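Local coordinates for ferrous iron uptake transporter protein B (Streptococcus thermophilus, PDB 3TAH) that probably transports ferrous iron across the cell membrane in a GTP-driven uptake system, of which this chain is the cytosolic G-protein part, at residues R249-F252 against I253-C257. The protein carries 1 engineered substitution. Numbering follows the deposited sequence.
Sequences RYAF and IERVC
Val256, one turn after Phe252 on helix 241-259, sets its CG2 methyl over one face of the Phe252 ring. The methyl lies 3.7 Å from the ring centroid, 19° off the normal, and is displaced toward the rim, so that Phe252 CZ is its nearest ring atom at 3.5 Å. This is a CH-pi contact. With CG anti to the backbone N (chi1 170°), the phenyl ring leans outward and somewhat toward the C-terminal end of the helix, where the Val256 methyl meets it. At the ring edge, near its plane, comes Arg255 NH2. The Arg255 chain bends at chi3 and folds back over the preceding turn, its guanidinium laying one face on the backbone, with NH2 3.6 Å from Phe252 CA. NH1 reaches Ala251 CB at the same distance, and the guanidinium plane is turned 78° from that of the phenyl ring. On another side of the helix the contact is looser: Ile253 CD1 approaches Tyr250 CD1 obliquely at 4.2 Å. Beneath these side chains run four consecutive i+4 to i backbone hydrogen bonds, the first from Ile253 N to Arg249 O and the last, 2.9 Å, from Val256 N to Phe252 O. Leu136 of helix 129-136 touches both Phe252 and Val256, while Tyr98 of helix 93-105 stacks on Tyr250. The segment thus belongs to the last helix of the cytosolic helical part, packed against helices of the G domain. Chemically, Phe252, Val256 and Ile253 meet through dispersion and a weak CH-pi attraction, whereas the buried Arg249 charge is met by helix 93-105, NH1 forming a salt bridge with Glu105 and a hydrogen bond with Thr101. The exposed Arg255 guanidinium packs flat over the backbone of Ala251 and Phe252, with no hydrogen bond or salt bridge to residues 249-252.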
ATOM      1  N   ARG A 249       7.619   0.887 -10.882  1.00 14.02           N
ATOM      2  CA  ARG A 249       6.293   0.528 -10.359  1.00 13.27           C
ATOM      3  C   ARG A 249       5.323   0.172 -11.491  1.00 13.52           C
ATOM      4  O   ARG A 249       4.711  -0.884 -11.486  1.00 14.69           O
ATOM      5  CB  ARG A 249       5.690   1.637  -9.480  1.00 12.38           C
ATOM      6  CG  ARG A 249       6.422   1.917  -8.193  1.00 13.26           C
ATOM      7  CD  ARG A 249       5.678   2.923  -7.294  1.00 13.65           C
ATOM      8  NE  ARG A 249       6.517   3.288  -6.151  1.00 12.01           N
ATOM      9  CZ  ARG A 249       6.762   2.489  -5.115  1.00 16.19           C
ATOM     10  NH1 ARG A 249       6.212   1.277  -5.039  1.00 15.92           N
ATOM     11  NH2 ARG A 249       7.560   2.907  -4.135  1.00 16.39           N
ATOM     12  N   TYR A 250       5.190   1.056 -12.471  1.00 15.28           N
ATOM     13  CA  TYR A 250       4.311   0.789 -13.614  1.00 15.60           C
ATOM     14  C   TYR A 250       4.739  -0.407 -14.452  1.00 14.89           C
ATOM     15  O   TYR A 250       3.879  -1.148 -14.914  1.00 14.89           O
ATOM     16  CB  TYR A 250       4.116   2.042 -14.492  1.00 15.63           C
ATOM     17  CG  TYR A 250       3.199   3.058 -13.857  1.00 18.12           C
ATOM     18  CD1 TYR A 250       1.868   2.752 -13.588  1.00 18.82           C
ATOM     19  CD2 TYR A 250       3.651   4.338 -13.527  1.00 17.02           C
ATOM     20  CE1 TYR A 250       1.020   3.684 -12.990  1.00 19.27           C
ATOM     21  CE2 TYR A 250       2.806   5.268 -12.934  1.00 18.21           C
ATOM     22  CZ  TYR A 250       1.493   4.938 -12.667  1.00 19.09           C
ATOM     23  OH  TYR A 250       0.646   5.860 -12.084  1.00 21.50           O
ATOM     24  N   ALA A 251       6.040  -0.630 -14.625  1.00 15.97           N
ATOM     25  CA  ALA A 251       6.501  -1.819 -15.365  1.00 16.18           C
ATOM     26  C   ALA A 251       6.067  -3.113 -14.656  1.00 15.43           C
ATOM     27  O   ALA A 251       5.540  -4.041 -15.295  1.00 14.40           O
ATOM     28  CB  ALA A 251       8.009  -1.763 -15.608  1.00 15.30           C
ATOM     29  N   PHE A 252       6.274  -3.164 -13.337  1.00 14.80           N
ATOM     30  CA  PHE A 252       5.847  -4.293 -12.525  1.00 14.52           C
ATOM     31  C   PHE A 252       4.346  -4.538 -12.664  1.00 13.00           C
ATOM     32  O   PHE A 252       3.900  -5.667 -12.905  1.00 15.07           O
ATOM     33  CB  PHE A 252       6.197  -4.051 -11.055  1.00 13.33           C
ATOM     34  CG  PHE A 252       5.573  -5.048 -10.128  1.00 13.58           C
ATOM     35  CD1 PHE A 252       6.160  -6.298  -9.924  1.00 15.11           C
ATOM     36  CD2 PHE A 252       4.401  -4.740  -9.443  1.00 13.66           C
ATOM     37  CE1 PHE A 252       5.575  -7.223  -9.068  1.00 14.74           C
ATOM     38  CE2 PHE A 252       3.819  -5.657  -8.587  1.00 15.60           C
ATOM     39  CZ  PHE A 252       4.406  -6.897  -8.398  1.00 16.83           C
ATOM     40  N   ILE A 253       3.574  -3.460 -12.505  1.00 15.55           N
ATOM     41  CA  ILE A 253       2.109  -3.495 -12.622  1.00 14.53           C
ATOM     42  C   ILE A 253       1.669  -4.020 -13.993  1.00 16.13           C
ATOM     43  O   ILE A 253       0.795  -4.884 -14.065  1.00 16.23           O
ATOM     44  CB  ILE A 253       1.489  -2.118 -12.352  1.00 14.79           C
ATOM     45  CG1 ILE A 253       1.673  -1.729 -10.888  1.00 13.52           C
ATOM     46  CG2 ILE A 253      -0.016  -2.091 -12.685  1.00 15.71           C
ATOM     47  CD1 ILE A 253       1.461  -0.250 -10.652  1.00 16.07           C
ATOM     48  N   GLU A 254       2.272  -3.507 -15.063  1.00 16.69           N
ATOM     49  CA  GLU A 254       1.937  -3.992 -16.406  1.00 17.35           C
ATOM     50  C   GLU A 254       2.229  -5.482 -16.586  1.00 17.75           C
ATOM     51  O   GLU A 254       1.393  -6.205 -17.173  1.00 18.73           O
ATOM     52  CB  GLU A 254       2.649  -3.162 -17.485  1.00 18.24           C
ATOM     53  CG  GLU A 254       2.153  -1.726 -17.551  1.00 20.83           C
ATOM     54  CD  GLU A 254       2.734  -0.925 -18.691  1.00 25.67           C
ATOM     55  OE1 GLU A 254       3.137  -1.508 -19.731  1.00 27.62           O
ATOM     56  OE2 GLU A 254       2.767   0.313 -18.544  1.00 32.18           O
ATOM     57  N   ARG A 255       3.391  -5.928 -16.093  1.00 17.83           N
ATOM     58  CA  ARG A 255       3.793  -7.341 -16.145  1.00 19.36           C
ATOM     59  C   ARG A 255       2.795  -8.212 -15.398  1.00 19.27           C
ATOM     60  O   ARG A 255       2.318  -9.216 -15.927  1.00 20.25           O
ATOM     61  CB  ARG A 255       5.197  -7.559 -15.558  1.00 20.32           C
ATOM     62  CG  ARG A 255       6.367  -7.060 -16.403  1.00 22.73           C
ATOM     63  CD  ARG A 255       7.721  -7.619 -15.912  1.00 24.35           C
ATOM     64  NE  ARG A 255       8.096  -7.235 -14.538  1.00 23.56           N
ATOM     65  CZ  ARG A 255       8.725  -6.119 -14.164  1.00 25.12           C
ATOM     66  NH1 ARG A 255       9.077  -5.183 -15.039  1.00 26.31           N
ATOM     67  NH2 ARG A 255       9.002  -5.923 -12.866  1.00 25.36           N
ATOM     68  N   VAL A 256       2.448  -7.809 -14.177  1.00 19.63           N
ATOM     69  CA  VAL A 256       1.459  -8.538 -13.387  1.00 19.88           C
ATOM     70  C   VAL A 256       0.113  -8.611 -14.109  1.00 20.48           C
ATOM     71  O   VAL A 256      -0.466  -9.706 -14.232  1.00 22.83           O
ATOM     72  CB  VAL A 256       1.260  -7.901 -11.991  1.00 19.28           C
ATOM     73  CG1 VAL A 256       0.078  -8.560 -11.281  1.00 20.52           C
ATOM     74  CG2 VAL A 256       2.549  -8.016 -11.168  1.00 18.05           C
ATOM     75  N   CYS A 257      -0.383  -7.474 -14.595  1.00 21.26           N
ATOM     76  CA  CYS A 257      -1.696  -7.447 -15.252  1.00 24.49           C
ATOM     77  C   CYS A 257      -1.714  -8.278 -16.539  1.00 27.09           C
ATOM     78  O   CYS A 257      -2.709  -8.938 -16.822  1.00 27.92           O
ATOM     79  CB  CYS A 257      -2.182  -6.017 -15.494  1.00 24.15           C
ATOM     80  SG  CYS A 257      -2.501  -5.132 -13.945  1.00 24.08           S
TER